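Local coordinates for protein endoglycosidase (Bacteroides thetaiotaomicron, PDB 6Q64) that probably hydrolyses glycosidic bonds of complex N-glycans as an endo-acting member of glycoside hydrolase family 18, at residues 230-235 with 250-255; 299-304 with 313-318. The protein carries 1 engineered substitution. All blocks are in the same frame, centred on the assembly; numbering follows the deposited sequence.

Interaction 1. Residues 230-235 with 250-255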
HETATM    1  N   MSE A 230       9.489  -3.290   3.184  1.00 79.18           N
HETATM    2  CA  MSE A 230       8.207  -3.944   3.129  1.00 83.73           C
HETATM    3  C   MSE A 230       7.998  -4.554   1.752  1.00 82.74           C
HETATM    4  O   MSE A 230       8.343  -3.951   0.736  1.00 77.01           O
HETATM    5  CB  MSE A 230       7.101  -2.905   3.314  1.00 93.08           C
HETATM    6  CG  MSE A 230       6.640  -2.677   4.747  1.00102.83           C
HETATM    7 SE   MSE A 230       5.258  -1.272   4.628  1.00100.37          SE
HETATM    8  CE  MSE A 230       3.594  -2.220   4.334  1.00 89.42           C
ATOM      9  N   LEU A 231       7.369  -5.733   1.728  1.00 82.00           N
ATOM     10  CA  LEU A 231       6.826  -6.248   0.484  1.00 82.03           C
ATOM     11  C   LEU A 231       5.337  -6.460   0.683  1.00 74.56           C
ATOM     12  O   LEU A 231       4.960  -6.863   1.770  1.00 74.02           O
ATOM     13  CB  LEU A 231       7.514  -7.557   0.077  1.00 83.62           C
ATOM     14  CG  LEU A 231       6.936  -8.211  -1.182  1.00 85.08           C
ATOM     15  CD1 LEU A 231       6.986  -7.271  -2.374  1.00 86.30           C
ATOM     16  CD2 LEU A 231       7.664  -9.503  -1.510  1.00 86.89           C
ATOM     17  N   VAL A 232       4.560  -6.249  -0.366  1.00 70.56           N
ATOM     18  CA  VAL A 232       3.093  -6.050  -0.265  1.00 70.34           C
ATOM     19  C   VAL A 232       2.483  -6.403  -1.622  1.00 71.10           C
ATOM     20  O   VAL A 232       3.119  -6.226  -2.667  1.00 72.57           O
ATOM     21  CB  VAL A 232       2.852  -4.588   0.172  1.00 73.09           C
ATOM     22  CG1 VAL A 232       1.834  -3.836  -0.685  1.00 72.25           C
ATOM     23  CG2 VAL A 232       2.522  -4.505   1.652  1.00 70.01           C
HETATM   24  N   MSE A 233       1.242  -6.885  -1.609  1.00 66.07           N
HETATM   25  CA  MSE A 233       0.650  -7.398  -2.834  1.00 71.83           C
HETATM   26  C   MSE A 233      -0.819  -6.981  -2.868  1.00 68.17           C
HETATM   27  O   MSE A 233      -1.527  -7.071  -1.862  1.00 68.07           O
HETATM   28  CB  MSE A 233       0.865  -8.920  -2.891  1.00 76.88           C
HETATM   29  CG  MSE A 233      -0.157  -9.716  -3.722  1.00 79.86           C
HETATM   30 SE   MSE A 233       0.562 -11.316  -4.681  1.00 82.83          SE
HETATM   31  CE  MSE A 233      -1.198 -11.810  -5.274  1.00 79.66           C
ATOM     32  N   ASP A 234      -1.284  -6.493  -4.014  1.00 64.81           N
ATOM     33  CA  ASP A 234      -2.643  -5.991  -4.046  1.00 66.42           C
ATOM     34  C   ASP A 234      -3.366  -6.577  -5.247  1.00 66.58           C
ATOM     35  O   ASP A 234      -2.709  -6.971  -6.239  1.00 67.17           O
ATOM     36  CB  ASP A 234      -2.680  -4.456  -4.067  1.00 71.20           C
ATOM     37  CG  ASP A 234      -2.430  -3.859  -5.439  1.00 76.64           C
ATOM     38  OD1 ASP A 234      -3.417  -3.768  -6.239  1.00 78.19           O
ATOM     39  OD2 ASP A 234      -1.247  -3.533  -5.716  1.00 78.59           O
ATOM     40  N   GLY A 235      -4.685  -6.600  -5.176  1.00 68.76           N
ATOM     41  CA  GLY A 235      -5.510  -7.161  -6.264  1.00 75.30           C
ATOM     42  C   GLY A 235      -5.934  -8.565  -5.910  1.00 72.53           C
ATOM     43  O   GLY A 235      -7.024  -8.723  -5.363  1.00 77.19           O
ATOM     44  N   HIS A 250       1.515  -7.356   3.751  1.00 57.45           N
ATOM     45  CA  HIS A 250       0.056  -7.035   3.722  1.00 57.85           C
ATOM     46  C   HIS A 250      -0.594  -7.556   2.448  1.00 60.28           C
ATOM     47  O   HIS A 250       0.054  -7.552   1.382  1.00 61.62           O
ATOM     48  CB  HIS A 250      -0.256  -5.529   3.751  1.00 60.90           C
ATOM     49  CG  HIS A 250      -0.021  -4.898   5.072  1.00 60.38           C
ATOM     50  ND1 HIS A 250       1.162  -4.282   5.371  1.00 64.11           N
ATOM     51  CD2 HIS A 250      -0.774  -4.842   6.189  1.00 60.27           C
ATOM     52  CE1 HIS A 250       1.135  -3.855   6.626  1.00 65.22           C
ATOM     53  NE2 HIS A 250      -0.037  -4.198   7.152  1.00 62.64           N
ATOM     54  N   TYR A 251      -1.855  -7.942   2.587  1.00 60.54           N
ATOM     55  CA  TYR A 251      -2.737  -8.409   1.499  1.00 63.23           C
ATOM     56  C   TYR A 251      -3.698  -7.258   1.231  1.00 63.58           C
ATOM     57  O   TYR A 251      -4.491  -6.933   2.135  1.00 65.45           O
ATOM     58  CB  TYR A 251      -3.430  -9.709   1.924  1.00 63.39           C
ATOM     59  CG  TYR A 251      -2.568 -10.679   2.705  1.00 63.57           C
ATOM     60  CD1 TYR A 251      -1.299 -11.009   2.281  1.00 69.32           C
ATOM     61  CD2 TYR A 251      -3.004 -11.262   3.871  1.00 63.10           C
ATOM     62  CE1 TYR A 251      -0.484 -11.859   3.010  1.00 70.66           C
ATOM     63  CE2 TYR A 251      -2.202 -12.115   4.610  1.00 65.47           C
ATOM     64  CZ  TYR A 251      -0.940 -12.433   4.173  1.00 65.33           C
ATOM     65  OH  TYR A 251      -0.135 -13.290   4.865  1.00 65.04           O
ATOM     66  N   ILE A 252      -3.601  -6.614   0.073  1.00 63.78           N
ATOM     67  CA  ILE A 252      -4.341  -5.339  -0.164  1.00 65.93           C
ATOM     68  C   ILE A 252      -5.380  -5.595  -1.232  1.00 63.16           C
ATOM     69  O   ILE A 252      -4.996  -5.995  -2.365  1.00 68.00           O
ATOM     70  CB  ILE A 252      -3.410  -4.176  -0.565  1.00 67.84           C
ATOM     71  CG1 ILE A 252      -2.205  -4.070   0.374  1.00 71.60           C
ATOM     72  CG2 ILE A 252      -4.194  -2.885  -0.636  1.00 62.78           C
ATOM     73  CD1 ILE A 252      -1.350  -2.856   0.122  1.00 74.28           C
ATOM     74  N   TYR A 253      -6.632  -5.377  -0.885  1.00 60.23           N
ATOM     75  CA  TYR A 253      -7.749  -5.660  -1.804  1.00 66.40           C
ATOM     76  C   TYR A 253      -8.393  -4.338  -2.219  1.00 68.52           C
ATOM     77  O   TYR A 253      -8.544  -3.423  -1.415  1.00 67.45           O
ATOM     78  CB  TYR A 253      -8.762  -6.628  -1.187  1.00 68.66           C
ATOM     79  CG  TYR A 253      -8.227  -7.971  -0.735  1.00 68.38           C
ATOM     80  CD1 TYR A 253      -7.556  -8.104   0.458  1.00 69.88           C
ATOM     81  CD2 TYR A 253      -8.448  -9.123  -1.457  1.00 67.60           C
ATOM     82  CE1 TYR A 253      -7.103  -9.333   0.898  1.00 75.65           C
ATOM     83  CE2 TYR A 253      -7.978 -10.354  -1.044  1.00 69.41           C
ATOM     84  CZ  TYR A 253      -7.315 -10.468   0.148  1.00 72.29           C
ATOM     85  OH  TYR A 253      -6.892 -11.673   0.631  1.00 77.07           O
ATOM     86  N   GLN A 254      -8.738  -4.290  -3.497  1.00 71.27           N
ATOM     87  CA  GLN A 254      -9.613  -3.298  -4.123  1.00 69.62           C
ATOM     88  C   GLN A 254     -11.056  -3.682  -3.822  1.00 68.79           C
ATOM     89  O   GLN A 254     -11.681  -4.240  -4.696  1.00 77.81           O
ATOM     90  CB  GLN A 254      -9.352  -3.294  -5.626  1.00 72.59           C
ATOM     91  CG  GLN A 254      -8.108  -2.532  -6.024  1.00 77.00           C
ATOM     92  CD  GLN A 254      -6.861  -3.367  -6.121  1.00 80.11           C
ATOM     93  OE1 GLN A 254      -6.595  -4.012  -7.130  1.00 93.74           O
ATOM     94  NE2 GLN A 254      -6.035  -3.278  -5.100  1.00 80.35           N
ATOM     95  N   ALA A 255     -11.592  -3.296  -2.668  1.00 69.20           N
ATOM     96  CA  ALA A 255     -13.022  -3.502  -2.311  1.00 71.75           C
ATOM     97  C   ALA A 255     -13.876  -2.325  -2.800  1.00 72.61           C
ATOM     98  O   ALA A 255     -14.725  -1.828  -2.025  1.00 72.77           O
ATOM     99  CB  ALA A 255     -13.173  -3.681  -0.815  1.00 70.74           C
TER
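Gln-254 donates from NE2 to OD1 of Asp-234 over 2.9 Å, joining the C-terminal ends of two adjacent parallel strands. The bond is bent (140°) and reaches the anti side of the carboxylate from somewhat out of its plane; the amide and carboxylate planes stand 61° apart. A bend at chi2 of Gln-254 brings the amide back to the neighbouring strand, where OE1 lies 3.4 Å from CA of Gly-235. Behind this pair run the backbone bonds from Ile-252 N to Met-233 O (2.9 Å) and from Met-233 N to His-250 O (3.3 Å). Farther back, CG1 of Val-232 meets CD1 of Ile-252 at 3.4 Å, while its CG2 sits in the plane of the His-250 ring at the edge. The selenomethionine Met-230 turns at chi3 and brings CE within 3.4 Å of ND1 of His-250. An alanine in place of Gln-254 would probably leave OD1 of Asp-234 without this amide donor. Along this beta-alpha-beta unit of the TIM barrel the side chains thus pass from mainly apolar packing to a polar cluster with Asp-186 and Asp-188 of strand 184-189, two aspartates of the family-18 acidic motif.

Interaction 2. Residues 299-304 with 313-318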
ATOM      1  N   THR A 299     -24.484  -0.799   2.345  1.00 86.79           N
ATOM      2  CA  THR A 299     -25.170  -1.275   3.572  1.00 84.98           C
ATOM      3  C   THR A 299     -24.136  -1.887   4.508  1.00 83.43           C
ATOM      4  O   THR A 299     -23.476  -2.852   4.089  1.00 84.19           O
ATOM      5  CB  THR A 299     -26.271  -2.291   3.274  1.00 81.22           C
ATOM      6  OG1 THR A 299     -26.839  -1.886   2.021  1.00 83.43           O
ATOM      7  CG2 THR A 299     -27.256  -2.373   4.422  1.00 77.00           C
ATOM      8  N   SER A 300     -23.984  -1.287   5.691  1.00 82.83           N
ATOM      9  CA  SER A 300     -23.067  -1.729   6.767  1.00 78.46           C
ATOM     10  C   SER A 300     -23.827  -2.666   7.688  1.00 73.64           C
ATOM     11  O   SER A 300     -25.036  -2.507   7.838  1.00 70.38           O
ATOM     12  CB  SER A 300     -22.497  -0.573   7.567  1.00 75.82           C
ATOM     13  OG  SER A 300     -21.646  -1.033   8.612  1.00 67.31           O
ATOM     14  N   VAL A 301     -23.068  -3.513   8.357  1.00 73.62           N
ATOM     15  CA  VAL A 301     -23.531  -4.466   9.406  1.00 80.85           C
ATOM     16  C   VAL A 301     -23.718  -3.680  10.715  1.00 75.99           C
ATOM     17  O   VAL A 301     -24.130  -4.242  11.739  1.00 74.78           O
ATOM     18  CB  VAL A 301     -22.493  -5.609   9.483  1.00 76.54           C
ATOM     19  CG1 VAL A 301     -21.322  -5.240  10.380  1.00 74.91           C
ATOM     20  CG2 VAL A 301     -23.126  -6.921   9.866  1.00 79.91           C
ATOM     21  N   ARG A 302     -23.351  -2.407  10.683  1.00 77.45           N
ATOM     22  CA  ARG A 302     -23.578  -1.459  11.799  1.00 79.86           C
ATOM     23  C   ARG A 302     -24.720  -0.551  11.378  1.00 83.06           C
ATOM     24  O   ARG A 302     -24.562   0.287  10.504  1.00 86.14           O
ATOM     25  CB  ARG A 302     -22.284  -0.708  12.096  1.00 74.57           C
ATOM     26  CG  ARG A 302     -21.075  -1.616  12.245  1.00 68.14           C
ATOM     27  CD  ARG A 302     -20.066  -0.922  13.100  1.00 66.44           C
ATOM     28  NE  ARG A 302     -18.812  -1.625  13.312  1.00 64.91           N
ATOM     29  CZ  ARG A 302     -18.440  -2.204  14.458  1.00 58.12           C
ATOM     30  NH1 ARG A 302     -19.232  -2.220  15.512  1.00 57.64           N
ATOM     31  NH2 ARG A 302     -17.239  -2.733  14.560  1.00 57.00           N
ATOM     32  N   PRO A 303     -25.934  -0.742  11.917  1.00 87.04           N
ATOM     33  CA  PRO A 303     -27.080   0.006  11.411  1.00 86.98           C
ATOM     34  C   PRO A 303     -26.798   1.513  11.524  1.00 83.91           C
ATOM     35  O   PRO A 303     -27.021   2.198  10.573  1.00 87.14           O
ATOM     36  CB  PRO A 303     -28.248  -0.489  12.275  1.00 92.16           C
ATOM     37  CG  PRO A 303     -27.585  -1.100  13.511  1.00 92.48           C
ATOM     38  CD  PRO A 303     -26.260  -1.645  13.031  1.00 88.89           C
ATOM     39  N   GLU A 304     -26.220   1.968  12.635  1.00 79.19           N
ATOM     40  CA  GLU A 304     -26.005   3.416  12.898  1.00 78.47           C
ATOM     41  C   GLU A 304     -25.127   4.055  11.807  1.00 77.75           C
ATOM     42  O   GLU A 304     -25.334   5.223  11.504  1.00 85.54           O
ATOM     43  CB  GLU A 304     -25.476   3.634  14.316  1.00 75.29           C
ATOM     44  CG  GLU A 304     -24.045   3.246  14.530  1.00 73.50           C
ATOM     45  CD  GLU A 304     -23.829   1.783  14.883  1.00 75.87           C
ATOM     46  OE1 GLU A 304     -22.700   1.499  15.293  1.00 73.96           O
ATOM     47  OE2 GLU A 304     -24.772   0.922  14.726  1.00 78.58           O
ATOM     48  N   ILE A 313     -16.438   3.442   3.596  1.00 70.49           N
ATOM     49  CA  ILE A 313     -15.085   3.586   4.223  1.00 69.00           C
ATOM     50  C   ILE A 313     -15.173   3.439   5.753  1.00 67.25           C
ATOM     51  O   ILE A 313     -14.167   3.084   6.402  1.00 68.80           O
ATOM     52  CB  ILE A 313     -14.396   4.900   3.821  1.00 71.91           C
ATOM     53  CG1 ILE A 313     -12.913   4.871   4.213  1.00 70.17           C
ATOM     54  CG2 ILE A 313     -15.137   6.090   4.408  1.00 74.21           C
ATOM     55  CD1 ILE A 313     -12.029   5.813   3.427  1.00 69.00           C
ATOM     56  N   LEU A 314     -16.313   3.700   6.365  1.00 68.20           N
ATOM     57  CA  LEU A 314     -16.328   3.699   7.847  1.00 70.22           C
ATOM     58  C   LEU A 314     -16.560   2.269   8.300  1.00 75.84           C
ATOM     59  O   LEU A 314     -16.004   1.903   9.354  1.00 78.02           O
ATOM     60  CB  LEU A 314     -17.408   4.647   8.380  1.00 72.40           C
ATOM     61  CG  LEU A 314     -17.263   6.110   7.967  1.00 70.58           C
ATOM     62  CD1 LEU A 314     -18.426   6.922   8.488  1.00 74.91           C
ATOM     63  CD2 LEU A 314     -15.957   6.680   8.466  1.00 70.10           C
ATOM     64  N   ASP A 315     -17.372   1.525   7.535  1.00 71.69           N
ATOM     65  CA  ASP A 315     -17.593   0.086   7.773  1.00 66.78           C
ATOM     66  C   ASP A 315     -16.238  -0.595   7.689  1.00 64.49           C
ATOM     67  O   ASP A 315     -15.889  -1.360   8.616  1.00 66.48           O
ATOM     68  CB  ASP A 315     -18.564  -0.524   6.769  1.00 71.41           C
ATOM     69  CG  ASP A 315     -18.979  -1.938   7.139  1.00 72.50           C
ATOM     70  OD1 ASP A 315     -19.340  -2.162   8.339  1.00 66.32           O
ATOM     71  OD2 ASP A 315     -18.892  -2.805   6.235  1.00 70.41           O
ATOM     72  N   TYR A 316     -15.487  -0.288   6.633  1.00 61.05           N
ATOM     73  CA  TYR A 316     -14.169  -0.922   6.396  1.00 59.56           C
ATOM     74  C   TYR A 316     -13.287  -0.698   7.632  1.00 61.91           C
ATOM     75  O   TYR A 316     -12.730  -1.611   8.234  1.00 60.94           O
ATOM     76  CB  TYR A 316     -13.549  -0.416   5.098  1.00 55.45           C
ATOM     77  CG  TYR A 316     -14.211  -0.895   3.835  1.00 56.22           C
ATOM     78  CD1 TYR A 316     -15.509  -1.392   3.811  1.00 64.04           C
ATOM     79  CD2 TYR A 316     -13.535  -0.856   2.630  1.00 56.90           C
ATOM     80  CE1 TYR A 316     -16.118  -1.830   2.630  1.00 64.06           C
ATOM     81  CE2 TYR A 316     -14.134  -1.251   1.435  1.00 58.45           C
ATOM     82  CZ  TYR A 316     -15.435  -1.720   1.431  1.00 62.32           C
ATOM     83  OH  TYR A 316     -16.013  -2.111   0.263  1.00 69.25           O
ATOM     84  N   ALA A 317     -13.173   0.540   8.058  1.00 68.99           N
ATOM     85  CA  ALA A 317     -12.216   0.894   9.126  1.00 68.62           C
ATOM     86  C   ALA A 317     -12.592   0.171  10.414  1.00 61.55           C
ATOM     87  O   ALA A 317     -11.684   0.002  11.221  1.00 63.51           O
ATOM     88  CB  ALA A 317     -12.191   2.393   9.329  1.00 72.29           C
ATOM     89  N   THR A 318     -13.870  -0.154  10.619  1.00 55.12           N
ATOM     90  CA  THR A 318     -14.363  -0.687  11.911  1.00 60.77           C
ATOM     91  C   THR A 318     -14.708  -2.184  11.781  1.00 61.03           C
ATOM     92  O   THR A 318     -15.419  -2.677  12.695  1.00 56.06           O
ATOM     93  CB  THR A 318     -15.605   0.057  12.400  1.00 59.38           C
ATOM     94  OG1 THR A 318     -16.588  -0.141  11.397  1.00 62.38           O
ATOM     95  CG2 THR A 318     -15.385   1.534  12.616  1.00 66.44           C
TER
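Arg-302 reaches from the loop 299-304 to the C-terminal end of helix 311-317, where it takes hold of Thr-318. From CB, which is directed at the helix, CG stands anti to the carbonyl carbon (chi1 -49°) and passes 4.3 Å from OD1 of Asp-315, a loose contact. The chain then runs extended to NE, with CD 4.0 Å from OG1 of Thr-318. NE donates to the same OG1 over 3.3 Å, the hydroxyl oxygen being tilted from the guanidinium plane. NH2 makes the shorter and straighter bond, 2.6 Å to the carbonyl O of Thr-318 with an N-H...O angle of 171°, and here the acceptor lies in the guanidinium plane. The arginine therefore grips one residue side-on with two nitrogens, each on a different oxygen, which fixes the rotation of its flat end. The same NH2 forms a salt bridge with Asp-320.

Nearer the start of the loop, Ser-300 carries its OG anti to its own backbone N, and the hydroxyl donates to OD1 of Asp-315 over 2.6 Å. It arrives from above the carboxylate, 64° out of its plane. OG also accepts from the backbone N of Arg-302 at 3.0 Å, closing an ST turn, so that one hydroxyl links the backbone at Arg-302 to the helix aspartate. The other oxygen of this buried aspartate, OD2, is bound by the hydroxyls of Tyr-298 and Thr-261.

Three hydroxyls thus satisfy the carboxylate of Asp-315, and would probably stabilise its negative charge. The arginine, for its part, places a positive group at the carboxyl end of a helix, where it is likely to be favourable electrostatically.

Interactions 1 and 2 follow one another along the chain and lie at different depths of the same barrel, their centres about 21 Å apart. The first is about 6 Å from the centre of the chain, the second about 22 Å, on the outer layer. They nevertheless touch: OH of Tyr-316 lies 2.6 Å from O of Ala-255, a probable hydrogen bond between helix 311-317 and the residue just beyond strand 251-254. Interaction 1 faces the probable active site, since Gln-254 approaches Gln-190, the engineered residue at the position where family-18 enzymes carry their acid/base glutamate, presumably the same role here. Interaction 2 instead ties a peripheral loop to a helix that packs on strands 280-285 and 329-333.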